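PDB 4P0D: trypsin-resistant surface T6 protein from Streptococcus pyogenes serotype M6, which forms the backbone subunit that is repeated along the pilus shaft of this bacterium and is probably linked covalently by sortase. Local coordinates for residues I62-N67 against E186-T191; L209-E212 against M217-I220; F323-S328 against I372-A377; T408-D413 against G430-I435. The protein carries 1 engineered substitution. One frame throughout, in Å; residues are numbered along the deposited sequence. Where two conformers were deposited one is given.

Contact 1: residues I62-N67 against E186-T191; sequences IANGIN and EAVNKT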
loop_
_atom_site.group_PDB
_atom_site.type_symbol
_atom_site.label_atom_id
_atom_site.label_comp_id
_atom_site.label_asym_id
_atom_site.label_seq_id
_atom_site.Cartn_x
_atom_site.Cartn_y
_atom_site.Cartn_z
ATOM N N ILE A 62 -7.004 23.061 -25.014
ATOM C CA ILE A 62 -6.386 24.367 -24.786
ATOM C C ILE A 62 -5.487 24.297 -23.566
ATOM O O ILE A 62 -4.357 24.785 -23.584
ATOM C CB ILE A 62 -7.463 25.472 -24.596
ATOM C CG1 ILE A 62 -8.244 25.668 -25.896
ATOM C CG2 ILE A 62 -6.826 26.781 -24.152
ATOM C CD1 ILE A 62 -9.692 26.076 -25.741
ATOM N N ALA A 63 -5.990 23.674 -22.503
ATOM C CA ALA A 63 -5.217 23.519 -21.261
ATOM C C ALA A 63 -3.933 22.748 -21.521
ATOM O O ALA A 63 -2.865 23.127 -21.030
ATOM C CB ALA A 63 -6.051 22.822 -20.184
ATOM N N ASN A 64 -4.034 21.662 -22.288
ATOM C CA ASN A 64 -2.835 20.913 -22.702
ATOM C C ASN A 64 -1.809 21.871 -23.328
ATOM O O ASN A 64 -0.628 21.855 -22.975
ATOM C CB ASN A 64 -3.194 19.782 -23.681
ATOM C CG ASN A 64 -4.054 18.695 -23.049
ATOM O OD1 ASN A 64 -4.150 18.584 -21.823
ATOM N ND2 ASN A 64 -4.700 17.903 -23.882
ATOM N N GLY A 65 -2.279 22.734 -24.223
ATOM C CA GLY A 65 -1.406 23.652 -24.966
ATOM C C GLY A 65 -0.767 24.690 -24.078
ATOM O O GLY A 65 0.387 25.059 -24.267
ATOM N N ILE A 66 -1.525 25.167 -23.094
ATOM C CA ILE A 66 -1.017 26.115 -22.121
ATOM C C ILE A 66 0.118 25.494 -21.323
ATOM O O ILE A 66 1.148 26.134 -21.072
ATOM C CB ILE A 66 -2.145 26.596 -21.178
ATOM C CG1 ILE A 66 -3.099 27.503 -21.959
ATOM C CG2 ILE A 66 -1.575 27.321 -19.971
ATOM C CD1 ILE A 66 -4.283 28.019 -21.185
ATOM N N ASN A 67 -0.080 24.251 -20.893
ATOM C CA ASN A 67 0.926 23.570 -20.084
ATOM C C ASN A 67 2.183 23.148 -20.837
ATOM O O ASN A 67 3.254 23.100 -20.245
ATOM C CB ASN A 67 0.289 22.388 -19.347
ATOM C CG ASN A 67 -0.415 22.825 -18.084
ATOM O OD1 ASN A 67 0.149 23.584 -17.303
ATOM N ND2 ASN A 67 -1.635 22.354 -17.873
ATOM N N GLU A 186 -9.402 14.055 -23.399
ATOM C CA GLU A 186 -8.164 14.559 -24.033
ATOM C C GLU A 186 -7.006 14.814 -23.081
ATOM O O GLU A 186 -5.956 15.296 -23.508
ATOM C CB GLU A 186 -8.445 15.844 -24.820
ATOM C CG GLU A 186 -9.649 15.761 -25.737
ATOM C CD GLU A 186 -9.452 14.805 -26.887
ATOM O OE1 GLU A 186 -8.307 14.686 -27.367
ATOM O OE2 GLU A 186 -10.457 14.184 -27.308
ATOM N N ALA A 187 -7.151 14.480 -21.794
ATOM C CA ALA A 187 -6.051 14.705 -20.847
ATOM C C ALA A 187 -4.785 14.022 -21.333
ATOM O O ALA A 187 -4.852 12.911 -21.828
ATOM C CB ALA A 187 -6.417 14.197 -19.455
ATOM N N VAL A 188 -3.644 14.692 -21.179
ATOM C CA VAL A 188 -2.332 14.156 -21.573
ATOM C C VAL A 188 -1.674 13.282 -20.489
ATOM O O VAL A 188 -0.820 12.451 -20.805
ATOM C CB VAL A 188 -1.356 15.279 -21.999
ATOM C CG1 VAL A 188 -1.798 15.874 -23.339
ATOM C CG2 VAL A 188 -1.221 16.366 -20.921
ATOM N N ASN A 189 -2.056 13.482 -19.222
ATOM C CA ASN A 189 -1.566 12.667 -18.125
ATOM C C ASN A 189 -2.731 11.885 -17.484
ATOM O O ASN A 189 -3.508 12.420 -16.659
ATOM C CB ASN A 189 -0.850 13.538 -17.096
ATOM C CG ASN A 189 -0.124 12.731 -16.050
ATOM O OD1 ASN A 189 -0.343 11.530 -15.901
ATOM N ND2 ASN A 189 0.747 13.384 -15.323
ATOM N N LYS A 190 -2.882 10.627 -17.906
ATOM C CA LYS A 190 -3.907 9.762 -17.335
ATOM C C LYS A 190 -3.277 8.646 -16.509
ATOM O O LYS A 190 -3.714 7.511 -16.579
ATOM C CB LYS A 190 -4.791 9.174 -18.431
ATOM C CG LYS A 190 -5.513 10.210 -19.272
ATOM C CD LYS A 190 -6.328 9.566 -20.370
ATOM C CE LYS A 190 -7.467 10.481 -20.765
ATOM N NZ LYS A 190 -8.411 9.934 -21.768
ATOM N N THR A 191 -2.267 8.984 -15.716
ATOM C CA THR A 191 -1.557 8.005 -14.925
ATOM C C THR A 191 -2.542 7.261 -13.996
ATOM O O THR A 191 -3.367 7.875 -13.306
ATOM C CB THR A 191 -0.410 8.633 -14.110
ATOM O OG1 THR A 191 0.603 9.157 -14.985
ATOM C CG2 THR A 191 0.224 7.619 -13.186
#
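Asn64, on helix 56-68, lays its carboxamide against the loop residues Glu186 and Val188. Its first torsion (chi1 -65°) sets CG anti to the carbonyl carbon and directs the amide off the helix surface toward the loop. ND2 gives a hydrogen bond to the backbone O of Glu186 at 2.9 Å, with an N-H...O angle of 152°. The acceptor lies close to the amide plane of Asn64, whereas the donor stands well above the carbonyl plane of Glu186. Val188 comes over one face of the same amide: its CG1 sits 3.6 Å from Asn64 CG, almost straight above it, and its CG2 is 3.8 Å from Asn64 OD1. The valine and asparagine side chains run antiparallel alongside each other. Glu186 turns its carboxylate away from Asn64, and its side chain rests on Gln57, Thr60 and Thr61 of the helix. Beyond Val188 the loop is braced by an Asx turn, in which Asn189 OD1 accepts from both N and OG1 of Thr191. One neutral hydrogen bond and a methyl-covered amide thus join the N-terminal Ig-like domain to the Cna-B-like domain, a small junction that uses no charge pair between the two segments.

Contact 2: residues L209-E212 against M217-I220; sequences LTVE and MANI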
loop_
_atom_site.group_PDB
_atom_site.type_symbol
_atom_site.label_atom_id
_atom_site.label_comp_id
_atom_site.label_asym_id
_atom_site.label_seq_id
_atom_site.Cartn_x
_atom_site.Cartn_y
_atom_site.Cartn_z
ATOM N N LEU A 209 -0.117 -12.997 -8.156
ATOM C CA LEU A 209 -0.808 -11.738 -8.465
ATOM C C LEU A 209 -1.998 -11.986 -9.371
ATOM O O LEU A 209 -1.873 -12.603 -10.431
ATOM C CB LEU A 209 0.158 -10.734 -9.123
ATOM C CG LEU A 209 -0.341 -9.322 -9.457
ATOM C CD1 LEU A 209 -0.665 -8.538 -8.188
ATOM C CD2 LEU A 209 0.705 -8.569 -10.289
ATOM N N THR A 210 -3.163 -11.525 -8.947
ATOM C CA THR A 210 -4.348 -11.648 -9.759
ATOM C C THR A 210 -5.030 -10.307 -9.871
ATOM O O THR A 210 -4.873 -9.425 -9.030
ATOM C CB THR A 210 -5.333 -12.688 -9.186
ATOM O OG1 THR A 210 -5.979 -12.140 -8.033
ATOM C CG2 THR A 210 -4.618 -13.953 -8.793
ATOM N N VAL A 211 -5.788 -10.147 -10.935
ATOM C CA VAL A 211 -6.502 -8.918 -11.187
ATOM C C VAL A 211 -7.897 -9.329 -11.649
ATOM O O VAL A 211 -8.024 -10.151 -12.557
ATOM C CB VAL A 211 -5.788 -8.080 -12.283
ATOM C CG1 VAL A 211 -6.637 -6.916 -12.712
ATOM C CG2 VAL A 211 -4.427 -7.592 -11.820
ATOM N N GLU A 212 -8.935 -8.809 -10.996
ATOM C CA GLU A 212 -10.314 -8.966 -11.446
ATOM C C GLU A 212 -10.779 -7.599 -11.923
ATOM O O GLU A 212 -10.443 -6.578 -11.334
ATOM C CB GLU A 212 -11.224 -9.502 -10.323
ATOM C CG GLU A 212 -12.739 -9.447 -10.584
ATOM C CD GLU A 212 -13.436 -8.237 -9.953
ATOM O OE1 GLU A 212 -13.332 -8.107 -8.706
ATOM O OE2 GLU A 212 -14.096 -7.424 -10.678
ATOM N N MET A 217 -11.738 -12.581 -14.301
ATOM C CA MET A 217 -10.334 -12.687 -13.919
ATOM C C MET A 217 -9.465 -12.389 -15.133
ATOM O O MET A 217 -9.723 -12.863 -16.244
ATOM C CB MET A 217 -9.981 -14.086 -13.405
ATOM C CG MET A 217 -10.672 -14.459 -12.107
ATOM S SD MET A 217 -10.397 -13.292 -10.747
ATOM C CE MET A 217 -8.642 -13.099 -10.864
ATOM N N ALA A 218 -8.441 -11.600 -14.903
ATOM C CA ALA A 218 -7.437 -11.361 -15.908
ATOM C C ALA A 218 -6.493 -12.544 -15.991
ATOM O O ALA A 218 -6.353 -13.311 -15.028
ATOM C CB ALA A 218 -6.670 -10.100 -15.568
ATOM N N ASN A 219 -5.901 -12.723 -17.168
ATOM C CA ASN A 219 -4.743 -13.587 -17.335
ATOM C C ASN A 219 -3.561 -12.662 -17.500
ATOM O O ASN A 219 -3.574 -11.762 -18.343
ATOM C CB ASN A 219 -4.860 -14.502 -18.555
ATOM C CG ASN A 219 -3.727 -15.527 -18.625
ATOM O OD1 ASN A 219 -3.349 -16.116 -17.610
ATOM N ND2 ASN A 219 -3.185 -15.747 -19.830
ATOM N N ILE A 220 -2.551 -12.857 -16.672
ATOM C CA ILE A 220 -1.350 -12.075 -16.777
ATOM C C ILE A 220 -0.354 -12.942 -17.540
ATOM O O ILE A 220 0.024 -14.005 -17.075
ATOM C CB ILE A 220 -0.820 -11.685 -15.390
ATOM C CG1 ILE A 220 -1.952 -11.002 -14.606
ATOM C CG2 ILE A 220 0.428 -10.806 -15.516
ATOM C CD1 ILE A 220 -1.527 -10.392 -13.295
HETATM O O HOH W 1 -5.511 -12.422 -12.684
#
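Met217 is folded back by its second and third torsions (chi2 -56°, chi3 -47°), which carry its thioether across the neighbouring strand to Glu212, Val211 and Thr210. SD rests 3.9 Å from Glu212 CB, and CE reaches 3.7 Å from Thr210 CB while also touching the carbonyl of Val211. Ile220 instead stretches out (chi2 -172°), so that CD1 comes to 3.6 Å from the backbone O of Leu209, and the isoleucine and leucine side chains cross at about a right angle. Between these ends, CB of Ala218 packs 4.0 Å from CB of Val211. The backbones hold together by a nearly linear bond of 2.8 Å from Ala218 N to Val211 O. Glu212 and Met217 form an antiparallel non-hydrogen-bonded pair with their side chains on the same face. Past Ala218 the strands splay, and a water fills the place of a second direct bond: it accepts from Val211 N at 2.9 Å and donates to Ala218 O at 2.6 Å. The carboxylate of Glu212 points away to Asn258 and to the turn at Gly215. This hairpin of strands 202-213 and 216-220 lies in the Cna-B-like domain, with strand 258-265 meeting Leu209 and Thr210 along one side and strand 225-228 packing through Val226 and Val228 against Val211 and Ala218.

Contact 3: residues F323-S328 against I372-A377; sequences FRKVDS and IKELKA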
loop_
_atom_site.group_PDB
_atom_site.type_symbol
_atom_site.label_atom_id
_atom_site.label_comp_id
_atom_site.label_asym_id
_atom_site.label_seq_id
_atom_site.Cartn_x
_atom_site.Cartn_y
_atom_site.Cartn_z
ATOM N N PHE A 323 11.475 -19.426 27.552
ATOM C CA PHE A 323 11.347 -20.011 28.881
ATOM C C PHE A 323 12.739 -20.295 29.441
ATOM O O PHE A 323 13.735 -20.244 28.723
ATOM C CB PHE A 323 10.529 -21.302 28.822
ATOM C CG PHE A 323 11.139 -22.379 27.950
ATOM C CD1 PHE A 323 12.099 -23.237 28.460
ATOM C CD2 PHE A 323 10.744 -22.533 26.623
ATOM C CE1 PHE A 323 12.657 -24.223 27.679
ATOM C CE2 PHE A 323 11.288 -23.531 25.833
ATOM C CZ PHE A 323 12.253 -24.374 26.358
ATOM N N ARG A 324 12.801 -20.589 30.732
ATOM C CA ARG A 324 14.065 -20.933 31.345
ATOM C C ARG A 324 13.977 -22.305 31.998
ATOM O O ARG A 324 12.980 -22.633 32.654
ATOM C CB ARG A 324 14.486 -19.874 32.356
ATOM C CG ARG A 324 15.944 -19.992 32.759
ATOM C CD ARG A 324 16.297 -18.987 33.839
ATOM N NE ARG A 324 17.710 -18.641 33.780
ATOM C CZ ARG A 324 18.331 -17.849 34.652
ATOM N NH1 ARG A 324 17.662 -17.300 35.672
ATOM N NH2 ARG A 324 19.627 -17.599 34.503
ATOM N N LYS A 325 15.034 -23.094 31.799
ATOM C CA LYS A 325 15.152 -24.422 32.366
ATOM C C LYS A 325 16.062 -24.394 33.587
ATOM O O LYS A 325 17.196 -23.930 33.488
ATOM C CB LYS A 325 15.739 -25.364 31.317
ATOM C CG LYS A 325 15.646 -26.833 31.674
ATOM C CD LYS A 325 14.217 -27.197 32.075
ATOM C CE LYS A 325 14.068 -28.683 32.319
ATOM N NZ LYS A 325 14.792 -29.096 33.545
ATOM N N VAL A 326 15.579 -24.907 34.724
ATOM C CA VAL A 326 16.373 -24.889 35.959
ATOM C C VAL A 326 16.281 -26.203 36.734
ATOM O O VAL A 326 15.378 -27.010 36.504
ATOM C CB VAL A 326 15.951 -23.736 36.895
ATOM C CG1 VAL A 326 16.099 -22.392 36.198
ATOM C CG2 VAL A 326 14.530 -23.922 37.423
ATOM N N ASP A 327 17.238 -26.397 37.648
ATOM C CA ASP A 327 17.220 -27.510 38.603
ATOM C C ASP A 327 16.074 -27.298 39.587
ATOM O O ASP A 327 15.899 -26.199 40.143
ATOM C CB ASP A 327 18.555 -27.561 39.338
ATOM C CG ASP A 327 18.587 -28.614 40.441
ATOM O OD1 ASP A 327 18.001 -28.376 41.534
ATOM O OD2 ASP A 327 19.213 -29.667 40.215
ATOM N N SER A 328 15.288 -28.341 39.815
ATOM C CA SER A 328 14.074 -28.207 40.629
ATOM C C SER A 328 14.308 -27.710 42.076
ATOM O O SER A 328 13.395 -27.148 42.688
ATOM C CB SER A 328 13.335 -29.541 40.679
ATOM O OG SER A 328 14.156 -30.528 41.281
ATOM N N ILE A 372 4.762 -26.450 25.709
ATOM C CA ILE A 372 6.183 -26.657 25.775
ATOM C C ILE A 372 6.343 -27.976 26.466
ATOM O O ILE A 372 5.780 -28.172 27.549
ATOM C CB ILE A 372 6.881 -25.569 26.607
ATOM C CG1 ILE A 372 6.640 -24.200 25.957
ATOM C CG2 ILE A 372 8.371 -25.893 26.734
ATOM C CD1 ILE A 372 6.873 -23.022 26.875
ATOM N N LYS A 373 7.073 -28.876 25.830
ATOM C CA LYS A 373 7.250 -30.229 26.348
ATOM C C LYS A 373 8.665 -30.696 26.067
ATOM O O LYS A 373 9.172 -30.520 24.960
ATOM C CB LYS A 373 6.226 -31.173 25.717
ATOM N N GLU A 374 9.309 -31.282 27.071
ATOM C CA GLU A 374 10.709 -31.669 26.950
ATOM C C GLU A 374 10.864 -32.917 26.089
ATOM O O GLU A 374 10.087 -33.864 26.200
ATOM C CB GLU A 374 11.333 -31.896 28.332
ATOM C CG GLU A 374 12.853 -31.972 28.307
ATOM C CD GLU A 374 13.488 -31.734 29.672
ATOM O OE1 GLU A 374 13.003 -32.309 30.659
ATOM O OE2 GLU A 374 14.492 -30.989 29.750
ATOM N N LEU A 375 11.853 -32.883 25.208
ATOM C CA LEU A 375 12.225 -34.015 24.364
ATOM C C LEU A 375 13.450 -34.723 24.923
ATOM O O LEU A 375 13.544 -35.953 24.828
ATOM C CB LEU A 375 12.519 -33.550 22.934
ATOM C CG LEU A 375 11.377 -32.798 22.248
ATOM C CD1 LEU A 375 11.834 -32.366 20.868
ATOM C CD2 LEU A 375 10.128 -33.659 22.167
ATOM N N LYS A 376 14.381 -33.953 25.498
ATOM C CA LYS A 376 15.588 -34.513 26.071
ATOM C C LYS A 376 16.049 -33.727 27.285
ATOM O O LYS A 376 16.288 -32.504 27.220
ATOM C CB LYS A 376 16.708 -34.556 25.033
ATOM C CG LYS A 376 17.838 -35.488 25.437
ATOM C CD LYS A 376 18.989 -35.453 24.451
ATOM C CE LYS A 376 20.052 -36.475 24.845
ATOM N NZ LYS A 376 21.357 -36.191 24.186
ATOM N N ALA A 377 16.186 -34.439 28.404
ATOM C CA ALA A 377 16.652 -33.816 29.637
ATOM C C ALA A 377 18.094 -33.312 29.502
ATOM O O ALA A 377 18.874 -33.823 28.705
ATOM C CB ALA A 377 16.542 -34.794 30.806
#
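Lys325 and Glu374 meet at the intramolecular isopeptide bond of the C-terminal prealbumin-like domain, where Lys325 NZ is joined covalently to CG of Asn479. Lys325 lies on strand 320-327, beside strand 470-479 that supplies the asparagine, and Glu374 reaches in from strand 368-376 of the facing sheet. The glutamate gets there by a long reach: CG is anti to the backbone N (chi1 -166°) and the chain stays extended beyond it, which carries the carboxylate over to strand 320-327. OE2 lies 3.5 Å from Lys325 CE and 4.3 Å from NZ, the two side chains crossing at about a right angle. The other oxygen, OE1, accepts a hydrogen bond from the backbone N of Asn384, an anchor that helps fix the carboxylate beside the link.

Two residues back along each strand, Ile372 covers a face of the Phe323 ring. Its CG2 stands 4.2 Å from the centroid and 23° off the normal, a CH-pi contact displaced toward CE2, at 3.9 Å. CD1 of Ile372 adds a contact of 3.9 Å to Phe323 CD2. Phe339 meets Phe323 edge-to-face and also touches Lys325, Ile372 and Glu374, so the apolar layer runs on into the site. A carboxylate held next to a lysine-asparagine amide inside a hydrophobic core is the arrangement of self-forming isopeptide bonds in Gram-positive pilins, consistent with Glu374 assisting the reaction that crosslinks strands 320-327 and 470-479.

Contact 4: residues T408-D413 against G430-I435; sequences TTYTSD and GIFYSI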
loop_
_atom_site.group_PDB
_atom_site.type_symbol
_atom_site.label_atom_id
_atom_site.label_comp_id
_atom_site.label_asym_id
_atom_site.label_seq_id
_atom_site.Cartn_x
_atom_site.Cartn_y
_atom_site.Cartn_z
ATOM N N THR A 408 15.990 -21.285 11.040
ATOM C CA THR A 408 15.890 -22.731 11.256
ATOM C C THR A 408 16.558 -23.489 10.115
ATOM O O THR A 408 16.522 -23.056 8.956
ATOM C CB THR A 408 14.415 -23.198 11.358
ATOM O OG1 THR A 408 13.753 -22.500 12.419
ATOM C CG2 THR A 408 14.314 -24.707 11.613
ATOM N N THR A 409 17.153 -24.625 10.461
ATOM C CA THR A 409 17.738 -25.534 9.498
ATOM C C THR A 409 16.814 -26.718 9.259
ATOM O O THR A 409 16.562 -27.509 10.167
ATOM C CB THR A 409 19.097 -26.046 9.999
ATOM O OG1 THR A 409 19.918 -24.922 10.368
ATOM C CG2 THR A 409 19.793 -26.875 8.904
ATOM N N TYR A 410 16.325 -26.830 8.026
ATOM C CA TYR A 410 15.410 -27.892 7.651
ATOM C C TYR A 410 16.112 -28.961 6.860
ATOM O O TYR A 410 17.179 -28.717 6.283
ATOM C CB TYR A 410 14.280 -27.348 6.789
ATOM C CG TYR A 410 13.541 -26.239 7.447
ATOM C CD1 TYR A 410 12.738 -26.485 8.547
ATOM C CD2 TYR A 410 13.659 -24.929 6.988
ATOM C CE1 TYR A 410 12.061 -25.460 9.177
ATOM C CE2 TYR A 410 12.988 -23.898 7.608
ATOM C CZ TYR A 410 12.192 -24.170 8.706
ATOM O OH TYR A 410 11.515 -23.150 9.323
ATOM N N THR A 411 15.506 -30.148 6.858
ATOM C CA THR A 411 15.848 -31.207 5.925
ATOM C C THR A 411 14.534 -31.755 5.421
ATOM O O THR A 411 13.517 -31.631 6.103
ATOM C CB THR A 411 16.677 -32.344 6.578
ATOM O OG1 THR A 411 17.054 -33.298 5.582
ATOM C CG2 THR A 411 15.898 -33.080 7.678
ATOM N N SER A 412 14.548 -32.351 4.235
ATOM C CA SER A 412 13.387 -33.080 3.723
ATOM C C SER A 412 13.546 -34.585 3.950
ATOM O O SER A 412 12.674 -35.388 3.596
ATOM C CB SER A 412 13.191 -32.771 2.245
ATOM O OG SER A 412 14.408 -32.956 1.524
ATOM N N ASP A 413 14.655 -34.963 4.577
ATOM C CA ASP A 413 14.930 -36.359 4.885
ATOM C C ASP A 413 14.436 -36.687 6.292
ATOM O O ASP A 413 15.076 -36.307 7.281
ATOM C CB ASP A 413 16.440 -36.590 4.767
ATOM C CG ASP A 413 16.828 -38.050 4.839
ATOM O OD1 ASP A 413 16.026 -38.890 5.305
ATOM O OD2 ASP A 413 17.964 -38.352 4.426
ATOM N N GLY A 430 12.901 -23.600 -2.095
ATOM C CA GLY A 430 13.634 -22.939 -1.013
ATOM C C GLY A 430 12.813 -22.309 0.110
ATOM O O GLY A 430 13.363 -22.005 1.164
ATOM N N ILE A 431 11.507 -22.120 -0.087
ATOM C CA ILE A 431 10.688 -21.364 0.866
ATOM C C ILE A 431 9.977 -22.304 1.842
ATOM O O ILE A 431 9.411 -23.326 1.429
ATOM C CB ILE A 431 9.647 -20.491 0.121
ATOM C CG1 ILE A 431 10.359 -19.530 -0.841
ATOM C CG2 ILE A 431 8.772 -19.716 1.100
ATOM C CD1 ILE A 431 9.432 -18.570 -1.555
ATOM N N PHE A 432 9.998 -21.944 3.133
ATOM C CA PHE A 432 9.286 -22.696 4.166
ATOM C C PHE A 432 7.808 -22.299 4.275
ATOM O O PHE A 432 7.463 -21.109 4.384
ATOM C CB PHE A 432 9.935 -22.531 5.543
ATOM C CG PHE A 432 9.198 -23.255 6.641
ATOM C CD1 PHE A 432 9.292 -24.631 6.761
ATOM C CD2 PHE A 432 8.396 -22.570 7.535
ATOM C CE1 PHE A 432 8.608 -25.307 7.754
ATOM C CE2 PHE A 432 7.704 -23.241 8.537
ATOM C CZ PHE A 432 7.802 -24.608 8.645
ATOM N N TYR A 433 6.947 -23.319 4.285
ATOM C CA TYR A 433 5.520 -23.153 4.504
ATOM C C TYR A 433 5.116 -23.990 5.682
ATOM O O TYR A 433 5.538 -25.139 5.802
ATOM C CB TYR A 433 4.720 -23.666 3.306
ATOM C CG TYR A 433 4.954 -22.871 2.062
ATOM C CD1 TYR A 433 6.086 -23.085 1.287
ATOM C CD2 TYR A 433 4.059 -21.892 1.670
ATOM C CE1 TYR A 433 6.325 -22.341 0.152
ATOM C CE2 TYR A 433 4.271 -21.157 0.522
ATOM C CZ TYR A 433 5.413 -21.381 -0.223
ATOM O OH TYR A 433 5.626 -20.633 -1.353
ATOM N N SER A 434 4.214 -23.457 6.484
ATOM C CA SER A 434 3.658 -24.188 7.603
ATOM C C SER A 434 2.721 -25.276 7.080
ATOM O O SER A 434 2.318 -25.270 5.916
ATOM C CB SER A 434 2.890 -23.242 8.507
ATOM O OG SER A 434 1.731 -22.760 7.850
ATOM N N ILE A 435 2.365 -26.198 7.962
ATOM C CA ILE A 435 1.425 -27.266 7.650
ATOM C C ILE A 435 0.118 -26.688 7.113
ATOM O O ILE A 435 -0.434 -27.177 6.111
ATOM C CB ILE A 435 1.136 -28.127 8.901
ATOM C CG1 ILE A 435 2.401 -28.864 9.377
ATOM C CG2 ILE A 435 -0.013 -29.085 8.663
ATOM C CD1 ILE A 435 2.912 -29.950 8.450
#
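Tyr410 and Phe432 project toward each other from strands 409-411 and 431-434, the outermost strands of one four-stranded antiparallel sheet, with their CA atoms 8.8 Å apart and no backbone hydrogen bond between the two segments. Their rings are nearly parallel, the planes 2° apart, but offset, with centroids 4.6 Å apart, and little of one lies over the other. The offset brings OH of Tyr410 over the centre of the Phe432 ring, 3.5 Å above its plane and slightly nearer CG and CD2 than CZ. In return Phe432 CD1 sits over the rim of the tyrosine ring, 3.5 Å from CZ. The torsions differ to achieve this, CG of Tyr410 lying beside its backbone N (chi1 -56°) and CG of Phe432 opposite its own (chi1 178°), and the long directions of the two side chains cross at about a right angle while the ring planes stay parallel. Since strands 445-451 and 425-428 lie between them in the sheet order, the pair spans a sheet that curls enough to bring its outer strands within side-chain reach. Strand 431-434 follows strand 425-428 in a tight hairpin, entered through Gly430 with a positive phi. Strand 409-411 ends in an ST turn, where Thr411 OG1 accepts from Asp413 N at 3.1 Å. Leu427 and Leu168 touch Tyr410 from outside the pair. Strand 431-434 also meets the Cna-B-like domain, Ser434 bonding through its backbone to Gly169 while Ile431 and Tyr433 pack on Val264.

Contact 3 alone is fully buried; contact 2 is partly so, and contacts 1 and 4 lie at the surface. Contact 1 enters the Cna-B-like domain with 186-191 only, at its junction with the N-terminal domain, whereas contact 2 lies wholly in it. No strand or helix is shared by any two contacts. Contact 3 packs two sheets face to face, and contact 4, about 25 Å away between centres, joins the outer strands of one. Only contact 2 has a backbone-to-backbone hydrogen bond between its segments, with a water bridging beside it; contact 1 relies on a side-chain amide, contact 4 on aromatic rings alone, and contact 3 pairs apolar packing with a carboxylate beside a covalent crosslink.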